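Local coordinates for protein ATP phosphoribosyltransferase regulatory subunit (Thermotoga maritima, PDB 1USY) that is probably required for the first step of histidine biosynthesis and may let histidine feedback-regulate ATP phosphoribosyltransferase, although it belongs to the class-II aminoacyl-tRNA synthetase family, at residues B[140-143]-B[144-148]. Sequence-based numbering, arbitrary orientation.
Sequences KEIP and KDLHE
In the loop that leads from helix 135-139 into helix 147-156, the imidazole of His147 turns back across the chain and grips the backbone at Ile142. Its NE2 donates to Ile142 O over 2.7 Å, nearly straight at 159°. The carbonyl oxygen lies in the ring plane, whereas the donor stands above the carbonyl plane. With CG anti to its own carbonyl carbon (chi1 -68°), the ring is directed at the loop, and CG2 of Ile142 comes to 3.9 Å from CD2 of His147. The Lys140 chain, bent at its last three torsions, crosses the imidazole at about a right angle and brings CE to 3.4 Å from CE1 of His147, at the ring edge. Replacing His147 by alanine removes the ring, and Ile142 O would probably lose this donor, the preceding loop then being less firmly tied to the helix start. Residues 144-146 form a short 3-10 segment, and Leu146 takes the N-cap position. Leu146 N probably bonds to Pro143 O, though the position of that oxygen is less certain, while His147 N reaches Lys144 O at 3.2 Å. Leu146 and Pro143 lie side by side, with CD1 of the leucine 4.2 Å from CD of the proline, and both side chains also touch Ile171.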
loop_
_atom_site.group_PDB
_atom_site.type_symbol
_atom_site.label_atom_id
_atom_site.label_comp_id
_atom_site.label_asym_id
_atom_site.label_seq_id
_atom_site.Cartn_x
_atom_site.Cartn_y
_atom_site.Cartn_z
ATOM N N LYS B 140 3.320 -16.050 43.559
ATOM C CA LYS B 140 2.545 -16.928 44.421
ATOM C C LYS B 140 3.055 -16.840 45.889
ATOM O O LYS B 140 4.229 -17.134 46.206
ATOM C CB LYS B 140 2.461 -18.377 44.025
ATOM C CG LYS B 140 1.124 -18.968 44.565
ATOM C CD LYS B 140 -0.105 -18.067 44.279
ATOM C CE LYS B 140 -0.581 -18.174 42.832
ATOM N NZ LYS B 140 -0.776 -19.566 42.408
ATOM N N GLU B 141 2.043 -16.429 46.544
ATOM C CA GLU B 141 1.815 -16.114 47.937
ATOM C C GLU B 141 0.494 -15.365 47.832
ATOM O O GLU B 141 -0.316 -15.350 48.762
ATOM C CB GLU B 141 2.952 -15.217 48.515
ATOM C CG GLU B 141 3.193 -15.404 50.033
ATOM C CD GLU B 141 4.429 -14.640 50.552
ATOM O OE1 GLU B 141 5.069 -15.060 51.593
ATOM O OE2 GLU B 141 4.833 -13.573 49.949
ATOM N N ILE B 142 0.407 -14.811 46.615
ATOM C CA ILE B 142 -0.673 -13.949 46.124
ATOM C C ILE B 142 -1.585 -14.677 45.122
ATOM O O ILE B 142 -1.123 -15.315 44.171
ATOM C CB ILE B 142 0.013 -12.754 45.447
ATOM C CG1 ILE B 142 0.667 -11.828 46.487
ATOM C CG2 ILE B 142 -0.940 -11.889 44.605
ATOM C CD1 ILE B 142 1.733 -10.901 45.899
ATOM N N PRO B 143 -2.925 -14.434 45.266
ATOM C CA PRO B 143 -3.976 -15.019 44.394
ATOM C C PRO B 143 -3.822 -14.872 42.880
ATOM O O PRO B 143 -3.371 -13.836 42.409
ATOM C CB PRO B 143 -5.257 -14.314 44.873
ATOM C CG PRO B 143 -5.003 -14.081 46.327
ATOM C CD PRO B 143 -3.519 -13.628 46.356
ATOM N N LYS B 144 -4.210 -15.921 42.148
ATOM C CA LYS B 144 -3.962 -16.080 40.696
ATOM C C LYS B 144 -4.258 -14.857 39.816
ATOM O O LYS B 144 -3.344 -14.293 39.225
ATOM C CB LYS B 144 -4.701 -17.312 40.135
ATOM C CG LYS B 144 -3.965 -18.639 40.290
ATOM C CD LYS B 144 -3.137 -18.983 39.056
ATOM C CE LYS B 144 -1.794 -19.620 39.427
ATOM N NZ LYS B 144 -1.912 -21.086 39.675
ATOM N N ASP B 145 -5.530 -14.466 39.707
ATOM C CA ASP B 145 -5.897 -13.311 38.877
ATOM C C ASP B 145 -5.975 -12.030 39.728
ATOM O O ASP B 145 -6.961 -11.278 39.736
ATOM C CB ASP B 145 -7.155 -13.571 38.036
ATOM C CG ASP B 145 -8.122 -14.479 38.723
ATOM O OD1 ASP B 145 -8.552 -15.483 38.102
ATOM O OD2 ASP B 145 -8.504 -14.272 39.900
ATOM N N LEU B 146 -4.896 -11.851 40.473
ATOM C CA LEU B 146 -4.524 -10.617 41.115
ATOM C C LEU B 146 -3.061 -10.375 40.718
ATOM O O LEU B 146 -2.462 -9.391 41.126
ATOM C CB LEU B 146 -4.654 -10.762 42.626
ATOM C CG LEU B 146 -5.348 -9.722 43.499
ATOM C CD1 LEU B 146 -4.964 -9.967 44.943
ATOM C CD2 LEU B 146 -4.941 -8.312 43.082
ATOM N N HIS B 147 -2.511 -11.273 39.892
ATOM C CA HIS B 147 -1.123 -11.197 39.432
ATOM C C HIS B 147 -0.893 -10.088 38.438
ATOM O O HIS B 147 -0.235 -9.110 38.771
ATOM C CB HIS B 147 -0.617 -12.521 38.843
ATOM C CG HIS B 147 -0.462 -13.614 39.852
ATOM N ND1 HIS B 147 0.043 -14.854 39.526
ATOM C CD2 HIS B 147 -0.785 -13.672 41.169
ATOM C CE1 HIS B 147 0.030 -15.626 40.599
ATOM N NE2 HIS B 147 -0.463 -14.931 41.611
ATOM N N GLU B 148 -1.402 -10.260 37.219
ATOM C CA GLU B 148 -1.155 -9.322 36.119
ATOM C C GLU B 148 -1.975 -8.097 36.407
ATOM O O GLU B 148 -2.994 -7.851 35.750
ATOM C CB GLU B 148 -1.562 -9.924 34.766
ATOM C CG GLU B 148 -0.435 -10.050 33.737
ATOM C CD GLU B 148 -0.887 -10.712 32.430
ATOM O OE1 GLU B 148 -2.057 -11.156 32.340
ATOM O OE2 GLU B 148 -0.070 -10.797 31.478
#